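PDB 5YUQ: chintase from Rhizomucor miehei, which probably hydrolyses the beta-1,4 linkages between N-acetylglucosamine units of chitin, as a glycoside hydrolase family 18 chitinase from a thermophilic fungus. Local coordinates for residues Y27-P32 against S61-G66; D182-R187 against G205-S210; A193-Y198 against Q333-Y338. All coordinates share one frame; numbering follows the deposited sequence.

Interaction 1 (Y27-P32 against S61-G66)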
loop_
_atom_site.group_PDB
_atom_site.type_symbol
_atom_site.label_atom_id
_atom_site.label_comp_id
_atom_site.label_asym_id
_atom_site.label_seq_id
_atom_site.Cartn_x
_atom_site.Cartn_y
_atom_site.Cartn_z
ATOM N N TYR A 27 -3.820 11.469 1.169
ATOM C CA TYR A 27 -2.856 12.077 2.078
ATOM C C TYR A 27 -2.669 11.192 3.310
ATOM O O TYR A 27 -3.599 10.984 4.080
ATOM C CB TYR A 27 -3.338 13.473 2.481
ATOM C CG TYR A 27 -2.302 14.298 3.202
ATOM C CD1 TYR A 27 -1.997 14.060 4.536
ATOM C CD2 TYR A 27 -1.648 15.330 2.552
ATOM C CE1 TYR A 27 -1.043 14.811 5.196
ATOM C CE2 TYR A 27 -0.698 16.092 3.203
ATOM C CZ TYR A 27 -0.409 15.833 4.523
ATOM O OH TYR A 27 0.549 16.590 5.160
ATOM N N ALA A 28 -1.449 10.690 3.497
ATOM C CA ALA A 28 -1.149 9.724 4.556
ATOM C C ALA A 28 -0.213 10.334 5.602
ATOM O O ALA A 28 0.748 10.989 5.220
ATOM C CB ALA A 28 -0.485 8.506 3.932
ATOM N N PHE A 29 -0.450 10.137 6.904
ATOM C CA PHE A 29 -1.604 9.455 7.487
ATOM C C PHE A 29 -2.131 10.279 8.657
ATOM O O PHE A 29 -1.360 10.950 9.352
ATOM C CB PHE A 29 -1.181 8.110 8.104
ATOM C CG PHE A 29 -0.893 7.024 7.101
ATOM C CD1 PHE A 29 -1.927 6.444 6.373
ATOM C CD2 PHE A 29 0.402 6.557 6.919
ATOM C CE1 PHE A 29 -1.659 5.442 5.453
ATOM C CE2 PHE A 29 0.676 5.558 6.005
ATOM C CZ PHE A 29 -0.358 5.001 5.265
ATOM N N ALA A 30 -3.433 10.203 8.904
ATOM C CA ALA A 30 -3.977 10.604 10.194
ATOM C C ALA A 30 -4.049 9.323 11.011
ATOM O O ALA A 30 -4.546 8.311 10.523
ATOM C CB ALA A 30 -5.351 11.214 10.029
ATOM N N GLU A 31 -3.539 9.354 12.239
ATOM C CA GLU A 31 -3.484 8.152 13.071
ATOM C C GLU A 31 -4.459 8.261 14.234
ATOM O O GLU A 31 -4.349 9.164 15.061
ATOM C CB GLU A 31 -2.058 7.946 13.598
ATOM C CG GLU A 31 -1.012 7.739 12.508
ATOM C CD GLU A 31 0.344 7.328 13.064
ATOM O OE1 GLU A 31 0.657 7.676 14.222
ATOM O OE2 GLU A 31 1.093 6.638 12.346
ATOM N N PRO A 32 -5.424 7.336 14.309
ATOM C CA PRO A 32 -6.362 7.389 15.431
ATOM C C PRO A 32 -5.655 7.153 16.757
ATOM O O PRO A 32 -4.861 6.218 16.877
ATOM C CB PRO A 32 -7.340 6.240 15.134
ATOM C CG PRO A 32 -7.218 6.007 13.653
ATOM C CD PRO A 32 -5.766 6.278 13.344
ATOM N N SER A 61 -8.356 12.792 -0.595
ATOM C CA SER A 61 -8.827 12.059 0.565
ATOM C C SER A 61 -7.748 12.036 1.624
ATOM O O SER A 61 -6.566 12.078 1.309
ATOM C CB SER A 61 -9.144 10.609 0.199
ATOM O OG SER A 61 -10.229 10.536 -0.707
ATOM N N LEU A 62 -8.160 11.952 2.881
ATOM C CA LEU A 62 -7.234 11.702 3.972
ATOM C C LEU A 62 -7.210 10.211 4.258
ATOM O O LEU A 62 -8.269 9.580 4.368
ATOM C CB LEU A 62 -7.680 12.453 5.223
ATOM C CG LEU A 62 -6.848 12.262 6.489
ATOM C CD1 LEU A 62 -5.435 12.777 6.282
ATOM C CD2 LEU A 62 -7.531 12.966 7.651
ATOM N N SER A 63 -6.006 9.653 4.347
ATOM C CA SER A 63 -5.837 8.261 4.736
ATOM C C SER A 63 -5.681 8.173 6.240
ATOM O O SER A 63 -4.843 8.860 6.832
ATOM C CB SER A 63 -4.634 7.632 4.038
ATOM O OG SER A 63 -4.609 6.226 4.267
ATOM N N VAL A 64 -6.490 7.309 6.845
ATOM C CA VAL A 64 -6.542 7.159 8.290
ATOM C C VAL A 64 -6.027 5.777 8.662
ATOM O O VAL A 64 -6.566 4.764 8.208
ATOM C CB VAL A 64 -8.001 7.317 8.793
ATOM C CG1 VAL A 64 -8.096 7.063 10.294
ATOM C CG2 VAL A 64 -8.529 8.699 8.441
ATOM N N GLY A 65 -4.980 5.728 9.479
ATOM C CA GLY A 65 -4.406 4.453 9.875
ATOM C C GLY A 65 -2.968 4.359 9.418
ATOM O O GLY A 65 -2.143 5.197 9.787
ATOM N N GLY A 66 -2.670 3.354 8.597
ATOM C CA GLY A 66 -1.310 3.095 8.161
ATOM C C GLY A 66 -0.630 2.130 9.111
ATOM O O GLY A 66 -1.201 1.741 10.124
HETATM O O HOH W 1 0.532 5.557 10.139
#
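Tyr27 to Pro32 and the strand carrying Ser61 to Val64 run as parallel neighbours, their local axes 4.5 Å apart at closest approach and turned 43° to each other. Tyr27 bonds through N to Ser61 O and through O to Ser63 N. Beyond it the register slips by one: Ala30 N, not that of Phe29, reaches Ser63 O, and Ala30 O takes Gly65 N. Three residues thus advance against two, as in a beta bulge, and the extra residue coincides with the cis peptide between Ala28 and Phe29, a feature familiar from this family.

The Phe29 ring, with CG anti to its own carbonyl carbon (chi1 -75°), is sandwiched. Ala28 CB sits 3.3 Å above the centre of one face, while Gly66 CA makes a CH-pi contact on the opposite face, 3.6 Å from the centroid and 12° off the normal. At the ring edge Ser63 OG lies 3.3 Å from Phe29 CE1, its polar partner being Asn103 OD1. On the other side of the strands Ala30 CB meets Leu62 CD2 at 3.7 Å, and Pro32 CG rests on Val64 CG1 at 3.6 Å, with helices 73-78 and 80-97 also touching Pro32 and Val64. A water donates to both Glu31 OE2, at 2.5 Å, and Gly65 O; Thr68 OG1 also bonds Glu31 OE2.

Ser63 to Gly66 match the S-x-G-G motif of family 18. With no side chain at Gly66, its CA can approach the centre of the Phe29 ring directly, and the Phe29 and Ser63 side chains both touch Asp105, consistent with close packing beside the catalytic motif.

Interaction 2 (D182-R187 against G205-S210); sequences DVNGIR and GVEPTS
Asn184 and Glu207 make the direct hydrogen bond of this loop-to-loop contact: Glu207 N donates to Asn184 OD1 over 2.8 Å, with an N-H...O angle of 164°. The carboxamide, whose CG lies anti to the carbonyl carbon (chi1 -64°), is also used through its nitrogen. Asn184 ND2 donates to Ala193 O and to a water 3.1 Å away, so bonds at both OD1 and ND2 settle which way round the group sits. That water in turn donates to Glu207 O at 2.6 Å and to Thr209 O at 2.8 Å, tying one amide to two carbonyls of the other segment. The two carbonyls belong to the first and third residues of an inverse gamma turn centred on Pro208, closed by a weak bond from Thr209 N to Glu207 O.

Van der Waals contacts are few, and Val183 and Glu207 account for most of the surface buried. Val183 CG1 touches Thr209 CG2 at 3.8 Å, Val206 CB packs 3.3 Å from Asn184 OD1, and Glu207 CG approaches Val183 O to 3.1 Å.

Any charge effect of Arg187 is probably weak: Arg187 NH1 and Glu207 OE2 stand 6.4 Å apart and do not pair. Asp188 OD1, a like charge, lies close to the same Glu207 carboxylate.

Both segments belong to the long connection between barrel strand 175-178 and helix 211-220. Asp182 fits the end of the family's M-x-Y-D motif just after the strand, where it forms a salt bridge with Arg237 of strand 228-240, whereas Ser210 at the far end is the N-cap of helix 211-220.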
loop_
_atom_site.group_PDB
_atom_site.type_symbol
_atom_site.label_atom_id
_atom_site.label_comp_id
_atom_site.label_asym_id
_atom_site.label_seq_id
_atom_site.Cartn_x
_atom_site.Cartn_y
_atom_site.Cartn_z
ATOM N N ASP A 182 5.108 -5.124 -0.918
ATOM C CA ASP A 182 5.639 -5.712 0.308
ATOM C C ASP A 182 5.173 -7.154 0.443
ATOM O O ASP A 182 4.896 -7.627 1.546
ATOM C CB ASP A 182 5.226 -4.916 1.549
ATOM C CG ASP A 182 5.700 -3.487 1.511
ATOM O OD1 ASP A 182 6.665 -3.180 0.778
ATOM O OD2 ASP A 182 5.100 -2.663 2.226
ATOM N N VAL A 183 5.093 -7.852 -0.681
ATOM C CA VAL A 183 4.545 -9.200 -0.682
ATOM C C VAL A 183 5.537 -10.182 -0.074
ATOM O O VAL A 183 5.175 -10.994 0.783
ATOM C CB VAL A 183 4.144 -9.654 -2.094
ATOM C CG1 VAL A 183 3.728 -11.120 -2.067
ATOM C CG2 VAL A 183 3.007 -8.789 -2.623
ATOM N N ASN A 184 6.795 -10.093 -0.491
ATOM C CA ASN A 184 7.805 -10.987 0.046
ATOM C C ASN A 184 8.843 -10.259 0.879
ATOM O O ASN A 184 9.049 -9.052 0.722
ATOM C CB ASN A 184 8.456 -11.773 -1.084
ATOM C CG ASN A 184 7.474 -12.684 -1.772
ATOM O OD1 ASN A 184 7.067 -13.693 -1.210
ATOM N ND2 ASN A 184 7.075 -12.327 -2.985
ATOM N N GLY A 185 9.475 -10.992 1.784
ATOM C CA GLY A 185 10.515 -10.421 2.613
ATOM C C GLY A 185 11.192 -11.461 3.469
ATOM O O GLY A 185 11.247 -12.641 3.115
ATOM N N ILE A 186 11.770 -11.026 4.583
ATOM C CA ILE A 186 12.501 -11.985 5.451
ATOM C C ILE A 186 11.700 -13.110 6.081
ATOM O O ILE A 186 12.277 -14.016 6.589
ATOM C CB ILE A 186 13.275 -11.337 6.608
ATOM C CG1 ILE A 186 12.356 -10.566 7.565
ATOM C CG2 ILE A 186 14.329 -10.431 6.067
ATOM C CD1 ILE A 186 13.068 -10.209 8.835
ATOM N N ARG A 187 10.379 -13.004 6.048
ATOM C CA ARG A 187 9.567 -14.083 6.594
ATOM C C ARG A 187 9.544 -15.269 5.634
ATOM O O ARG A 187 9.026 -16.334 5.957
ATOM C CB ARG A 187 8.143 -13.602 6.905
ATOM C CG ARG A 187 8.007 -12.897 8.257
ATOM C CD ARG A 187 6.726 -12.062 8.343
ATOM N NE ARG A 187 7.012 -10.628 8.275
ATOM C CZ ARG A 187 6.295 -9.748 7.582
ATOM N NH1 ARG A 187 5.236 -10.146 6.889
ATOM N NH2 ARG A 187 6.636 -8.464 7.582
ATOM N N GLY A 205 8.776 -21.283 -1.133
ATOM C CA GLY A 205 9.591 -20.432 -0.286
ATOM C C GLY A 205 9.280 -18.957 -0.385
ATOM O O GLY A 205 10.045 -18.123 0.096
ATOM N N VAL A 206 8.156 -18.629 -1.019
ATOM C CA VAL A 206 7.708 -17.243 -1.112
ATOM C C VAL A 206 6.229 -17.204 -0.754
ATOM O O VAL A 206 5.590 -18.252 -0.626
ATOM C CB VAL A 206 7.911 -16.648 -2.519
ATOM C CG1 VAL A 206 9.393 -16.694 -2.925
ATOM C CG2 VAL A 206 7.054 -17.373 -3.540
ATOM N N GLU A 207 5.681 -16.005 -0.593
ATOM C CA GLU A 207 4.252 -15.872 -0.321
ATOM C C GLU A 207 3.462 -16.228 -1.566
ATOM O O GLU A 207 3.794 -15.792 -2.660
ATOM C CB GLU A 207 3.920 -14.445 0.107
ATOM C CG GLU A 207 4.600 -14.025 1.397
ATOM C CD GLU A 207 4.211 -14.893 2.576
ATOM O OE1 GLU A 207 2.999 -15.098 2.802
ATOM O OE2 GLU A 207 5.113 -15.380 3.290
ATOM N N PRO A 208 2.396 -17.021 -1.402
ATOM C CA PRO A 208 1.616 -17.492 -2.544
ATOM C C PRO A 208 0.568 -16.469 -2.984
ATOM O O PRO A 208 -0.631 -16.777 -3.049
ATOM C CB PRO A 208 0.936 -18.742 -1.984
ATOM C CG PRO A 208 0.697 -18.389 -0.557
ATOM C CD PRO A 208 1.926 -17.604 -0.138
ATOM N N THR A 209 1.018 -15.257 -3.285
ATOM C CA THR A 209 0.099 -14.238 -3.776
ATOM C C THR A 209 0.802 -13.229 -4.674
ATOM O O THR A 209 2.016 -13.282 -4.856
ATOM C CB THR A 209 -0.666 -13.536 -2.616
ATOM O OG1 THR A 209 -1.715 -12.724 -3.162
ATOM C CG2 THR A 209 0.274 -12.666 -1.788
ATOM N N SER A 210 0.018 -12.319 -5.232
ATOM C CA SER A 210 0.484 -11.387 -6.240
ATOM C C SER A 210 -0.679 -10.459 -6.525
ATOM O O SER A 210 -1.757 -10.616 -5.942
ATOM C CB SER A 210 0.834 -12.132 -7.520
ATOM O OG SER A 210 -0.329 -12.754 -8.063
HETATM O O HOH W 2 4.727 -13.923 -4.263
#

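Interaction 3 (A193-Y198 against Q333-Y338)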
loop_
_atom_site.group_PDB
_atom_site.type_symbol
_atom_site.label_atom_id
_atom_site.label_comp_id
_atom_site.label_asym_id
_atom_site.label_seq_id
_atom_site.Cartn_x
_atom_site.Cartn_y
_atom_site.Cartn_z
ATOM N N ALA A 193 9.367 -11.388 -5.472
ATOM C CA ALA A 193 9.151 -10.017 -5.899
ATOM C C ALA A 193 8.462 -9.181 -4.815
ATOM O O ALA A 193 7.668 -9.691 -4.015
ATOM C CB ALA A 193 8.358 -9.972 -7.208
ATOM N N ASN A 194 8.774 -7.887 -4.797
ATOM C CA ASN A 194 8.106 -6.959 -3.896
ATOM C C ASN A 194 6.641 -6.839 -4.277
ATOM O O ASN A 194 5.744 -6.855 -3.431
ATOM C CB ASN A 194 8.775 -5.585 -4.010
ATOM C CG ASN A 194 8.118 -4.542 -3.140
ATOM O OD1 ASN A 194 7.733 -4.813 -2.002
ATOM N ND2 ASN A 194 7.994 -3.330 -3.670
ATOM N N ALA A 195 6.414 -6.700 -5.575
ATOM C CA ALA A 195 5.076 -6.495 -6.099
ATOM C C ALA A 195 4.871 -7.376 -7.316
ATOM O O ALA A 195 4.714 -6.879 -8.426
ATOM C CB ALA A 195 4.886 -5.044 -6.456
ATOM N N PRO A 196 4.865 -8.699 -7.111
ATOM C CA PRO A 196 4.684 -9.579 -8.265
ATOM C C PRO A 196 3.316 -9.379 -8.883
ATOM O O PRO A 196 2.339 -9.196 -8.150
ATOM C CB PRO A 196 4.765 -10.978 -7.657
ATOM C CG PRO A 196 4.375 -10.802 -6.216
ATOM C CD PRO A 196 4.860 -9.433 -5.832
ATOM N N LEU A 197 3.241 -9.403 -10.207
ATOM C CA LEU A 197 1.943 -9.348 -10.865
ATOM C C LEU A 197 1.323 -10.735 -10.836
ATOM O O LEU A 197 0.108 -10.880 -10.705
ATOM C CB LEU A 197 2.098 -8.842 -12.297
ATOM C CG LEU A 197 0.797 -8.730 -13.094
ATOM C CD1 LEU A 197 -0.190 -7.826 -12.385
ATOM C CD2 LEU A 197 1.117 -8.194 -14.480
ATOM N N TYR A 198 2.170 -11.753 -10.931
ATOM C CA TYR A 198 1.722 -13.143 -10.840
ATOM C C TYR A 198 2.551 -13.943 -9.850
ATOM O O TYR A 198 3.700 -13.594 -9.554
ATOM C CB TYR A 198 1.801 -13.832 -12.207
ATOM C CG TYR A 198 0.990 -13.167 -13.281
ATOM C CD1 TYR A 198 -0.382 -13.371 -13.354
ATOM C CD2 TYR A 198 1.583 -12.344 -14.222
ATOM C CE1 TYR A 198 -1.133 -12.771 -14.331
ATOM C CE2 TYR A 198 0.832 -11.738 -15.206
ATOM C CZ TYR A 198 -0.526 -11.958 -15.254
ATOM O OH TYR A 198 -1.287 -11.360 -16.231
ATOM N N GLN A 333 3.774 -0.678 -16.469
ATOM C CA GLN A 333 2.924 -0.776 -17.649
ATOM C C GLN A 333 2.211 -2.126 -17.651
ATOM O O GLN A 333 1.020 -2.206 -17.947
ATOM C CB GLN A 333 3.745 -0.614 -18.934
ATOM C CG GLN A 333 2.889 -0.700 -20.203
ATOM C CD GLN A 333 1.934 0.467 -20.344
ATOM O OE1 GLN A 333 2.340 1.626 -20.309
ATOM N NE2 GLN A 333 0.645 0.165 -20.508
ATOM N N ASP A 334 2.924 -3.188 -17.291
ATOM C CA ASP A 334 2.327 -4.517 -17.313
ATOM C C ASP A 334 1.212 -4.656 -16.285
ATOM O O ASP A 334 0.200 -5.314 -16.534
ATOM C CB ASP A 334 3.404 -5.588 -17.104
ATOM C CG ASP A 334 4.339 -5.695 -18.275
ATOM O OD1 ASP A 334 4.000 -5.201 -19.374
ATOM O OD2 ASP A 334 5.437 -6.275 -18.102
ATOM N N LYS A 335 1.398 -4.016 -15.136
ATOM C CA LYS A 335 0.358 -3.956 -14.115
ATOM C C LYS A 335 -0.854 -3.176 -14.611
ATOM O O LYS A 335 -1.992 -3.574 -14.359
ATOM C CB LYS A 335 0.921 -3.339 -12.829
ATOM C CG LYS A 335 1.832 -4.289 -12.053
ATOM C CD LYS A 335 2.633 -3.557 -10.987
ATOM C CE LYS A 335 3.338 -4.531 -10.051
ATOM N NZ LYS A 335 4.550 -5.183 -10.661
ATOM N N VAL A 336 -0.612 -2.076 -15.322
ATOM C CA VAL A 336 -1.708 -1.282 -15.876
ATOM C C VAL A 336 -2.470 -2.079 -16.926
ATOM O O VAL A 336 -3.705 -2.078 -16.931
ATOM C CB VAL A 336 -1.200 0.041 -16.477
ATOM C CG1 VAL A 336 -2.288 0.709 -17.314
ATOM C CG2 VAL A 336 -0.728 0.971 -15.369
ATOM N N ASP A 337 -1.736 -2.776 -17.794
ATOM C CA ASP A 337 -2.358 -3.607 -18.822
ATOM C C ASP A 337 -3.260 -4.651 -18.168
ATOM O O ASP A 337 -4.384 -4.896 -18.615
ATOM C CB ASP A 337 -1.296 -4.308 -19.688
ATOM C CG ASP A 337 -0.446 -3.338 -20.503
ATOM O OD1 ASP A 337 -0.884 -2.204 -20.782
ATOM O OD2 ASP A 337 0.683 -3.731 -20.872
ATOM N N TYR A 338 -2.758 -5.259 -17.098
ATOM C CA TYR A 338 -3.532 -6.226 -16.343
ATOM C C TYR A 338 -4.794 -5.600 -15.747
ATOM O O TYR A 338 -5.889 -6.169 -15.830
ATOM C CB TYR A 338 -2.679 -6.830 -15.223
ATOM C CG TYR A 338 -3.479 -7.751 -14.341
ATOM C CD1 TYR A 338 -3.649 -9.086 -14.674
ATOM C CD2 TYR A 338 -4.085 -7.284 -13.178
ATOM C CE1 TYR A 338 -4.406 -9.942 -13.869
ATOM C CE2 TYR A 338 -4.834 -8.124 -12.372
ATOM C CZ TYR A 338 -4.990 -9.447 -12.722
ATOM O OH TYR A 338 -5.744 -10.269 -11.922
#
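Lys335 NZ is gripped by two acceptors: Ala195 O, 2.8 Å away and met almost head-on with a C=O...N angle of 166°, and the carboxylate of Asp327, which makes a salt bridge. The lysine chain is extended as far as CE and bends at the last torsion (chi4 75°), which places NZ in front of the Ala195 carbonyl. Just before the bend, Lys335 CE lies 3.9 Å from Ala195 CB, so the aliphatic part follows its ammonium group against the same residue. A buried backbone oxygen thus receives a donor whose charge is probably balanced by Asp327.

In the TIM barrel of family 18, helix 329-341, which carries Lys335 and Tyr338, leads into the last barrel strand, 346-350; the loop containing residues 193-198 follows strand 175-178. Leu197 carries the apolar contact between loop and helix. Its CG is anti to the backbone N, and its two methyls diverge: CD1 makes an off-centre CH-pi contact with the Tyr338 ring, 4.3 Å from the centroid and 29° off the normal, and lies 3.8 Å from Tyr338 CG, whereas CD2 lies 3.7 Å from Asp334 O. Tyr198 reaches the same aromatic ring with its tip, Tyr198 OH lying 3.6 Å from Tyr338 CD1. The Tyr338 hydroxyl bonds Asn212 OD1 in helix 211-220, whose Val215 and Lys216 also touch the Tyr338 side chain.

Interactions 2 and 3 interlock: their segments alternate along the chain, three of the four lying in the loop between strand 175-178 and helix 211-220, and their centres are 15 Å apart. A probable hydrogen bond of 2.9 Å from Asp182 N to Asn194 OD1 joins them, with the Asn184 to Ala193 bond as its companion. Interaction 1 lies on the opposite side of the chain's centre; its nearest atoms are about 10 Å from interaction 2 and about 15 Å from interaction 3. It borders Asp105, which falls in the family's D-x-x-D-x-D-x-E signature, Asn103 replacing the second Asp, and is probably part of the catalytic site; Asp182 of interaction 2 fits another family motif, consistent with both lining the active-site region.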